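Local coordinates for DotU family type IV/VI secretion system protein (Acinetobacter baumannii, PDB 6Y4R) that is of unknown molecular function but forms the cytoplasmic domain of TssL, a key component of the type VI secretion system, at residues L65-I70 with S88-S93; L37-E42 with D57-F62; E106-L111 with A120-F125. All coordinates share one frame; numbering follows the deposited sequence.

Interaction 1: residues L65-I70 with S88-S93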
loop_
_atom_site.group_PDB
_atom_site.type_symbol
_atom_site.label_atom_id
_atom_site.label_comp_id
_atom_site.label_asym_id
_atom_site.label_seq_id
_atom_site.Cartn_x
_atom_site.Cartn_y
_atom_site.Cartn_z
ATOM N N LEU A 65 1.931 -0.374 3.008
ATOM C CA LEU A 65 2.175 -1.727 2.501
ATOM C C LEU A 65 3.658 -2.003 2.271
ATOM O O LEU A 65 4.147 -3.092 2.595
ATOM C CB LEU A 65 1.374 -1.946 1.217
ATOM C CG LEU A 65 1.733 -3.067 0.252
ATOM C CD1 LEU A 65 1.376 -4.420 0.824
ATOM C CD2 LEU A 65 1.002 -2.837 -1.046
ATOM N N ILE A 66 4.373 -1.059 1.648
ATOM C CA ILE A 66 5.815 -1.213 1.442
ATOM C C ILE A 66 6.551 -1.234 2.778
ATOM O O ILE A 66 7.519 -1.987 2.947
ATOM C CB ILE A 66 6.355 -0.103 0.518
ATOM C CG1 ILE A 66 7.836 -0.316 0.207
ATOM C CG2 ILE A 66 6.147 1.284 1.130
ATOM C CD1 ILE A 66 8.133 -1.625 -0.422
ATOM N N ASP A 67 6.078 -0.460 3.764
ATOM C CA ASP A 67 6.770 -0.450 5.048
ATOM C C ASP A 67 6.687 -1.809 5.731
ATOM O O ASP A 67 7.702 -2.325 6.221
ATOM C CB ASP A 67 6.193 0.610 6.000
ATOM C CG ASP A 67 6.647 2.052 5.693
ATOM O OD1 ASP A 67 7.541 2.273 4.845
ATOM O OD2 ASP A 67 6.190 2.971 6.418
ATOM N N GLU A 68 5.508 -2.443 5.717
ATOM C CA GLU A 68 5.353 -3.695 6.459
ATOM C C GLU A 68 5.915 -4.890 5.710
ATOM O O GLU A 68 6.357 -5.859 6.338
ATOM C CB GLU A 68 3.889 -3.919 6.838
ATOM C CG GLU A 68 3.554 -5.366 7.212
ATOM C CD GLU A 68 2.064 -5.623 7.456
ATOM O OE1 GLU A 68 1.486 -4.922 8.305
ATOM O OE2 GLU A 68 1.464 -6.512 6.806
ATOM N N THR A 69 5.911 -4.842 4.381
ATOM C CA THR A 69 6.576 -5.879 3.603
ATOM C C THR A 69 8.049 -5.954 3.981
ATOM O O THR A 69 8.605 -7.045 4.162
ATOM C CB THR A 69 6.410 -5.594 2.111
ATOM O OG1 THR A 69 5.020 -5.613 1.773
ATOM C CG2 THR A 69 7.139 -6.611 1.284
ATOM N N ILE A 70 8.697 -4.790 4.087
ATOM C CA ILE A 70 10.124 -4.726 4.385
ATOM C C ILE A 70 10.403 -5.108 5.837
ATOM O O ILE A 70 11.324 -5.879 6.123
ATOM C CB ILE A 70 10.666 -3.327 4.057
ATOM C CG1 ILE A 70 10.773 -3.159 2.541
ATOM C CG2 ILE A 70 11.997 -3.089 4.786
ATOM C CD1 ILE A 70 11.117 -1.786 2.114
ATOM N N SER A 88 13.812 5.898 8.898
ATOM C CA SER A 88 12.598 6.662 8.630
ATOM C C SER A 88 11.690 5.839 7.739
ATOM O O SER A 88 11.839 5.866 6.513
ATOM C CB SER A 88 12.900 8.001 7.963
ATOM O OG SER A 88 11.732 8.809 8.004
ATOM N N PRO A 89 10.736 5.118 8.290
ATOM C CA PRO A 89 9.749 4.465 7.429
ATOM C C PRO A 89 8.873 5.505 6.759
ATOM O O PRO A 89 8.676 6.608 7.274
ATOM C CB PRO A 89 8.961 3.558 8.380
ATOM C CG PRO A 89 9.720 3.577 9.687
ATOM C CD PRO A 89 10.618 4.763 9.705
ATOM N N LEU A 90 8.374 5.156 5.570
ATOM C CA LEU A 90 7.678 6.147 4.740
ATOM C C LEU A 90 6.346 6.577 5.351
ATOM O O LEU A 90 5.852 7.681 5.071
ATOM C CB LEU A 90 7.438 5.598 3.342
ATOM C CG LEU A 90 8.707 5.350 2.541
ATOM C CD1 LEU A 90 8.402 4.860 1.107
ATOM C CD2 LEU A 90 9.560 6.603 2.542
ATOM N N GLN A 91 5.745 5.722 6.179
ATOM C CA GLN A 91 4.561 6.142 6.912
ATOM C C GLN A 91 4.888 7.291 7.837
ATOM O O GLN A 91 4.112 8.247 7.948
ATOM C CB GLN A 91 3.982 4.982 7.716
ATOM C CG GLN A 91 2.945 4.145 6.983
ATOM C CD GLN A 91 1.600 4.883 6.865
ATOM O OE1 GLN A 91 1.095 5.459 7.836
ATOM N NE2 GLN A 91 1.019 4.857 5.673
ATOM N N LEU A 92 6.077 7.258 8.437
ATOM C CA LEU A 92 6.465 8.278 9.404
ATOM C C LEU A 92 7.045 9.490 8.693
ATOM O O LEU A 92 6.768 10.636 9.072
ATOM C CB LEU A 92 7.496 7.679 10.365
ATOM C CG LEU A 92 8.128 8.541 11.450
ATOM C CD1 LEU A 92 7.117 8.778 12.552
ATOM C CD2 LEU A 92 9.376 7.911 12.012
ATOM N N SER A 93 7.766 9.244 7.598
ATOM C CA SER A 93 8.378 10.330 6.840
ATOM C C SER A 93 7.330 11.137 6.080
ATOM O O SER A 93 7.321 12.374 6.157
ATOM C CB SER A 93 9.468 9.763 5.913
ATOM O OG SER A 93 9.989 10.722 5.003
#

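Interaction 2: residues L37-E42 with D57-F62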
loop_
_atom_site.group_PDB
_atom_site.type_symbol
_atom_site.label_atom_id
_atom_site.label_comp_id
_atom_site.label_asym_id
_atom_site.label_seq_id
_atom_site.Cartn_x
_atom_site.Cartn_y
_atom_site.Cartn_z
ATOM N N LEU A 37 8.618 7.462 -7.576
ATOM C CA LEU A 37 7.465 6.813 -8.183
ATOM C C LEU A 37 6.172 7.303 -7.579
ATOM O O LEU A 37 5.138 7.280 -8.258
ATOM C CB LEU A 37 7.501 5.301 -7.996
ATOM C CG LEU A 37 8.522 4.459 -8.737
ATOM C CD1 LEU A 37 8.468 3.071 -8.108
ATOM C CD2 LEU A 37 8.281 4.444 -10.244
ATOM N N LEU A 38 6.202 7.715 -6.301
ATOM C CA LEU A 38 4.995 8.273 -5.694
ATOM C C LEU A 38 4.711 9.693 -6.166
ATOM O O LEU A 38 3.543 10.069 -6.282
ATOM C CB LEU A 38 5.064 8.222 -4.160
ATOM C CG LEU A 38 5.294 6.862 -3.485
ATOM C CD1 LEU A 38 5.688 7.035 -2.029
ATOM C CD2 LEU A 38 4.048 5.984 -3.594
ATOM N N ASN A 39 5.741 10.479 -6.484
ATOM C CA ASN A 39 5.502 11.791 -7.082
ATOM C C ASN A 39 5.070 11.678 -8.543
ATOM O O ASN A 39 4.172 12.410 -8.977
ATOM C CB ASN A 39 6.739 12.676 -6.946
ATOM C CG ASN A 39 7.076 12.984 -5.496
ATOM O OD1 ASN A 39 8.241 12.905 -5.097
ATOM N ND2 ASN A 39 6.050 13.209 -4.674
ATOM N N ARG A 40 5.717 10.795 -9.326
ATOM C CA ARG A 40 5.200 10.449 -10.653
ATOM C C ARG A 40 3.731 10.059 -10.589
ATOM O O ARG A 40 2.911 10.534 -11.383
ATOM C CB ARG A 40 5.974 9.283 -11.262
ATOM C CG ARG A 40 7.418 9.520 -11.451
ATOM C CD ARG A 40 7.832 9.434 -12.884
ATOM N NE ARG A 40 9.276 9.630 -12.974
ATOM C CZ ARG A 40 9.913 10.055 -14.058
ATOM N NH1 ARG A 40 9.233 10.347 -15.163
ATOM N NH2 ARG A 40 11.232 10.195 -14.033
ATOM N N PHE A 41 3.399 9.137 -9.681
ATOM C CA PHE A 41 2.017 8.702 -9.520
ATOM C C PHE A 41 1.102 9.853 -9.181
ATOM O O PHE A 41 -0.029 9.905 -9.665
ATOM C CB PHE A 41 1.929 7.618 -8.435
ATOM C CG PHE A 41 0.579 7.489 -7.800
ATOM C CD1 PHE A 41 0.432 7.722 -6.455
ATOM C CD2 PHE A 41 -0.528 7.073 -8.513
ATOM C CE1 PHE A 41 -0.807 7.588 -5.841
ATOM C CE2 PHE A 41 -1.775 6.945 -7.887
ATOM C CZ PHE A 41 -1.903 7.192 -6.564
ATOM N N GLU A 42 1.576 10.813 -8.405
ATOM C CA GLU A 42 0.692 11.896 -7.997
ATOM C C GLU A 42 0.484 12.881 -9.142
ATOM O O GLU A 42 -0.651 13.110 -9.569
ATOM C CB GLU A 42 1.267 12.539 -6.737
ATOM C CG GLU A 42 0.541 13.684 -6.128
ATOM C CD GLU A 42 0.939 13.767 -4.666
ATOM O OE1 GLU A 42 1.227 12.689 -4.094
ATOM O OE2 GLU A 42 0.982 14.874 -4.093
ATOM N N ASP A 57 -5.022 8.826 -0.466
ATOM C CA ASP A 57 -5.250 7.535 0.179
ATOM C C ASP A 57 -4.607 6.380 -0.567
ATOM O O ASP A 57 -4.234 5.395 0.071
ATOM C CB ASP A 57 -6.744 7.259 0.359
ATOM C CG ASP A 57 -7.397 8.196 1.367
ATOM O OD1 ASP A 57 -8.633 8.411 1.298
ATOM O OD2 ASP A 57 -6.659 8.727 2.231
ATOM N N ALA A 58 -4.453 6.475 -1.893
ATOM C CA ALA A 58 -3.717 5.445 -2.620
ATOM C C ALA A 58 -2.241 5.459 -2.236
ATOM O O ALA A 58 -1.650 4.417 -1.931
ATOM C CB ALA A 58 -3.887 5.643 -4.125
ATOM N N LYS A 59 -1.637 6.640 -2.203
ATOM C CA LYS A 59 -0.261 6.728 -1.741
ATOM C C LYS A 59 -0.115 6.288 -0.282
ATOM O O LYS A 59 0.891 5.667 0.083
ATOM C CB LYS A 59 0.260 8.149 -1.948
ATOM C CG LYS A 59 1.466 8.478 -1.112
ATOM C CD LYS A 59 2.371 9.463 -1.810
ATOM C CE LYS A 59 1.986 10.893 -1.535
ATOM N NZ LYS A 59 2.589 11.754 -2.594
ATOM N N TYR A 60 -1.102 6.599 0.572
ATOM C CA TYR A 60 -1.019 6.201 1.979
ATOM C C TYR A 60 -1.007 4.680 2.118
ATOM O O TYR A 60 -0.217 4.119 2.889
ATOM C CB TYR A 60 -2.191 6.808 2.767
ATOM C CG TYR A 60 -2.214 6.413 4.236
ATOM C CD1 TYR A 60 -2.771 5.198 4.649
ATOM C CD2 TYR A 60 -1.665 7.242 5.204
ATOM C CE1 TYR A 60 -2.766 4.822 5.980
ATOM C CE2 TYR A 60 -1.662 6.884 6.541
ATOM C CZ TYR A 60 -2.213 5.677 6.930
ATOM O OH TYR A 60 -2.204 5.332 8.269
ATOM N N ALA A 61 -1.896 4.004 1.384
ATOM C CA ALA A 61 -1.982 2.550 1.419
ATOM C C ALA A 61 -0.705 1.920 0.897
ATOM O O ALA A 61 -0.243 0.905 1.433
ATOM C CB ALA A 61 -3.182 2.074 0.592
ATOM N N PHE A 62 -0.139 2.479 -0.174
ATOM C CA PHE A 62 1.083 1.902 -0.726
ATOM C C PHE A 62 2.247 2.054 0.246
ATOM O O PHE A 62 3.101 1.170 0.340
ATOM C CB PHE A 62 1.414 2.551 -2.068
ATOM C CG PHE A 62 2.733 2.121 -2.647
ATOM C CD1 PHE A 62 2.775 1.141 -3.623
ATOM C CD2 PHE A 62 3.933 2.705 -2.236
ATOM C CE1 PHE A 62 3.992 0.736 -4.173
ATOM C CE2 PHE A 62 5.158 2.297 -2.778
ATOM C CZ PHE A 62 5.182 1.321 -3.747
#

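Interaction 3: residues E106-L111 with A120-F125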
loop_
_atom_site.group_PDB
_atom_site.type_symbol
_atom_site.label_atom_id
_atom_site.label_comp_id
_atom_site.label_asym_id
_atom_site.label_seq_id
_atom_site.Cartn_x
_atom_site.Cartn_y
_atom_site.Cartn_z
ATOM N N GLU A 106 -9.569 1.915 9.058
ATOM C CA GLU A 106 -10.544 3.001 9.193
ATOM C C GLU A 106 -10.847 3.630 7.840
ATOM O O GLU A 106 -12.012 3.837 7.487
ATOM C CB GLU A 106 -9.999 4.053 10.155
ATOM C CG GLU A 106 -9.583 3.469 11.475
ATOM C CD GLU A 106 -9.592 4.483 12.612
ATOM O OE1 GLU A 106 -9.796 4.079 13.785
ATOM O OE2 GLU A 106 -9.332 5.682 12.353
ATOM N N ILE A 107 -9.794 3.943 7.071
ATOM C CA ILE A 107 -9.947 4.494 5.720
ATOM C C ILE A 107 -10.649 3.488 4.808
ATOM O O ILE A 107 -11.447 3.855 3.930
ATOM C CB ILE A 107 -8.576 4.934 5.158
ATOM C CG1 ILE A 107 -7.912 5.953 6.118
ATOM C CG2 ILE A 107 -8.728 5.477 3.735
ATOM C CD1 ILE A 107 -6.496 6.382 5.770
ATOM N N LEU A 108 -10.366 2.206 4.998
ATOM C CA LEU A 108 -11.015 1.208 4.161
ATOM C C LEU A 108 -12.514 1.186 4.420
ATOM O O LEU A 108 -13.304 1.122 3.473
ATOM C CB LEU A 108 -10.393 -0.168 4.413
ATOM C CG LEU A 108 -11.036 -1.377 3.740
ATOM C CD1 LEU A 108 -10.672 -1.371 2.262
ATOM C CD2 LEU A 108 -10.564 -2.648 4.395
ATOM N N GLU A 109 -12.927 1.348 5.691
ATOM C CA GLU A 109 -14.355 1.326 6.009
ATOM C C GLU A 109 -15.065 2.563 5.473
ATOM O O GLU A 109 -16.263 2.506 5.153
ATOM C CB GLU A 109 -14.576 1.231 7.525
ATOM C CG GLU A 109 -13.854 0.113 8.264
ATOM C CD GLU A 109 -14.340 -1.281 7.910
ATOM O OE1 GLU A 109 -15.322 -1.415 7.167
ATOM O OE2 GLU A 109 -13.709 -2.273 8.352
ATOM N N GLN A 110 -14.350 3.695 5.390
ATOM C CA GLN A 110 -14.911 4.889 4.764
ATOM C C GLN A 110 -15.148 4.678 3.274
ATOM O O GLN A 110 -16.150 5.164 2.733
ATOM C CB GLN A 110 -13.997 6.098 4.970
ATOM C CG GLN A 110 -13.739 6.478 6.412
ATOM C CD GLN A 110 -12.757 7.648 6.520
ATOM O OE1 GLN A 110 -11.539 7.466 6.720
ATOM N NE2 GLN A 110 -13.291 8.865 6.390
ATOM N N LEU A 111 -14.229 3.957 2.590
ATOM C CA LEU A 111 -14.337 3.759 1.142
ATOM C C LEU A 111 -15.353 2.694 0.778
ATOM O O LEU A 111 -16.004 2.794 -0.270
ATOM C CB LEU A 111 -13.005 3.383 0.513
ATOM C CG LEU A 111 -11.775 4.193 0.806
ATOM C CD1 LEU A 111 -10.499 3.450 0.272
ATOM C CD2 LEU A 111 -12.041 5.552 0.192
ATOM N N ALA A 120 -12.164 3.817 -7.143
ATOM C CA ALA A 120 -10.770 3.786 -7.585
ATOM C C ALA A 120 -9.834 3.666 -6.389
ATOM O O ALA A 120 -8.889 2.874 -6.406
ATOM C CB ALA A 120 -10.426 5.020 -8.425
ATOM N N ALA A 121 -10.089 4.441 -5.331
ATOM C CA ALA A 121 -9.293 4.293 -4.117
ATOM C C ALA A 121 -9.476 2.913 -3.498
ATOM O O ALA A 121 -8.508 2.298 -3.038
ATOM C CB ALA A 121 -9.678 5.366 -3.094
ATOM N N LEU A 122 -10.701 2.384 -3.524
ATOM C CA LEU A 122 -10.964 1.145 -2.797
ATOM C C LEU A 122 -10.342 -0.054 -3.498
ATOM O O LEU A 122 -9.960 -1.021 -2.834
ATOM C CB LEU A 122 -12.472 0.980 -2.557
ATOM C CG LEU A 122 -13.057 -0.325 -2.010
ATOM C CD1 LEU A 122 -12.767 -0.413 -0.521
ATOM C CD2 LEU A 122 -14.542 -0.327 -2.232
ATOM N N GLU A 123 -10.192 0.010 -4.824
ATOM C CA GLU A 123 -9.477 -1.031 -5.563
ATOM C C GLU A 123 -8.007 -1.122 -5.149
ATOM O O GLU A 123 -7.421 -2.211 -5.159
ATOM C CB GLU A 123 -9.571 -0.743 -7.056
ATOM C CG GLU A 123 -10.718 -1.409 -7.793
ATOM C CD GLU A 123 -11.080 -0.666 -9.072
ATOM O OE1 GLU A 123 -10.498 0.413 -9.287
ATOM O OE2 GLU A 123 -11.846 -1.199 -9.918
ATOM N N VAL A 124 -7.393 0.020 -4.820
ATOM C CA VAL A 124 -6.018 0.059 -4.312
ATOM C C VAL A 124 -5.935 -0.582 -2.925
ATOM O O VAL A 124 -5.037 -1.391 -2.655
ATOM C CB VAL A 124 -5.485 1.513 -4.313
ATOM C CG1 VAL A 124 -4.192 1.637 -3.531
ATOM C CG2 VAL A 124 -5.263 2.013 -5.739
ATOM N N PHE A 125 -6.851 -0.216 -2.012
ATOM C CA PHE A 125 -6.782 -0.789 -0.669
ATOM C C PHE A 125 -7.009 -2.293 -0.676
ATOM O O PHE A 125 -6.412 -3.003 0.141
ATOM C CB PHE A 125 -7.792 -0.139 0.267
ATOM C CG PHE A 125 -7.296 1.118 0.931
ATOM C CD1 PHE A 125 -7.012 2.246 0.192
ATOM C CD2 PHE A 125 -7.104 1.165 2.308
ATOM C CE1 PHE A 125 -6.564 3.402 0.821
ATOM C CE2 PHE A 125 -6.646 2.307 2.922
ATOM C CZ PHE A 125 -6.383 3.424 2.179
#

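Interaction 1: residues L65-I70 with S88-S93
Asp67, on helix 52-71, reaches across to the backbone at the start of helix 90-95. Its CB points toward that segment. At the next bond CG lies anti to the carbonyl carbon and beside the backbone N (chi1 -78°). This sets the carboxylate in front of the first turn, with CG 3.6 Å from Leu90 N. Its two oxygens then take two consecutive amides. OD1 accepts a hydrogen bond from Leu90 N at 3.1 Å, through its syn lone pair, with an N-H...O angle of 148°. OD2 accepts from Gln91 N at 2.8 Å, in a straighter bond of 161°. This second donor also comes from the syn side, but somewhat out of the carboxylate plane.

The aliphatic surroundings are close too. OD2 lies 3.4 Å from Pro89 CB and 3.3 Å from Gln91 CB. OD1 lies 3.7 Å from Leu90 CB. Pro89 holds the N-cap position, and the two amides used are the next two along the chain. OD1 has a further donor in Trp85 NE1. The carboxylate is buried. With Trp85 NE1, three N-H groups grip it, which would restrain its rotation. Beside this polar centre, Ile66 CG2 meets Leu90 CD1 at 4.2 Å. Leu90 goes on to pack against Ile34 and Leu35 of helix 27-47.

The negative charge faces the N-terminal end of a helix, where the helix dipole would probably stabilise it. The arrangement is that of an acidic side chain of one helix accepting from the first-turn amides of another in an all-helical domain.

Interaction 2: residues L37-E42 with D57-F62
An antiparallel helical hairpin brings Lys59 of helix 52-71 into a hole on helix 27-47, formed by Leu38, Asn39, Phe41 and Glu42. The axes of the two short segments approach to 10.9 Å, with 159° between their directions. The nearest backbone pair is Leu38 with Lys59.

Lys59 CG leaves anti to the backbone N. The chain then bends at chi2 and again at chi3. Its CD lies 3.8 Å from Leu38 CB, so the aliphatic part packs on leucine before the amine reaches Glu42. The Lys59-Glu42 salt bridge is modelled too tightly, and its exact geometry is doubtful.

Phe41 and Phe62 add apolar contacts. Phe62 CD2 meets Leu38 CD2 at 3.6 Å, where the two side chains run obliquely to each other. Phe41 has CG anti to its own backbone N (chi1 157°). Its CZ touches Ala58 CB at 3.5 Å, and its CE1 lies 4.1 Å from Lys59 CB. Leu38 also touches Leu94 of helix 90-95, and Phe62 touches Ile15 of helix 9-19.

With Lys59 as a single knob, the contact joins helices 27-47 and 52-71 as an antiparallel hairpin of the all-helical TssL cytoplasmic domain.

Interaction 3: residues E106-L111 with A120-F125
Leu111 has CG anti to its carbonyl carbon (chi1 -50°), while Leu108 and Leu122 both have CG anti to the backbone N. These torsions direct CG of each leucine into the contact between helices 100-114 and 119-130. The two helices follow each other in the chain and form an antiparallel helical hairpin. Their short segments approach to 9.7 Å between axes, at 139° between directions. No hydrogen bond crosses the contact, and all six touching residues are buried.

Leu111 makes most of the contact on its helix. Its CB rests 3.9 Å from Leu122 CB. Its CD1 lies 4.0 Å from Ala121 CB and also sits over one face of the Phe125 ring. There the methyl makes a CH-pi contact, 4.1 Å from the ring centroid and 25° off the normal, displaced toward the rim. The Leu111 and Phe125 side chains lie roughly perpendicular.

One turn earlier, Leu108 CD1 meets Leu122 CD1 at 3.6 Å and Phe125 CB at 3.7 Å. The Leu108 and Phe125 side chains run alongside in opposite senses. Leu108 and Leu122 are also covered by helix 143-159, through Leu148 for the first and Val152 and Ile156 for the second. Phe125 also touches Asp57 and Ala61 of helix 52-71, and its ring meets that of Phe104.

The far end of the Phe125 ring is met by the branched side of Ile107. Ile107 CG2 approaches obliquely and lies 3.5 Å from Phe125 CZ.

The three contacts follow one another along the chain without overlap: interaction 2 first, then interaction 1, then interaction 3. Helix 52-71 joins them. It supplies one segment each to interactions 1 and 2, whose centres are about 13 Å apart, and they touch where Gln91 meets Tyr60. Interaction 3 uses the hairpin 100-114/119-130, and its centre lies about 14 Å from that of interaction 2. The two pack together through Asp57, Ala58 and Ala61 against Ile107, Val124 and Phe125. Interactions 1 and 3 do not touch and lie on opposite sides of the chain's centre, with their centres about 19 Å apart. Together they tie two helical hairpins and the short helix 90-95 into one all-helical domain.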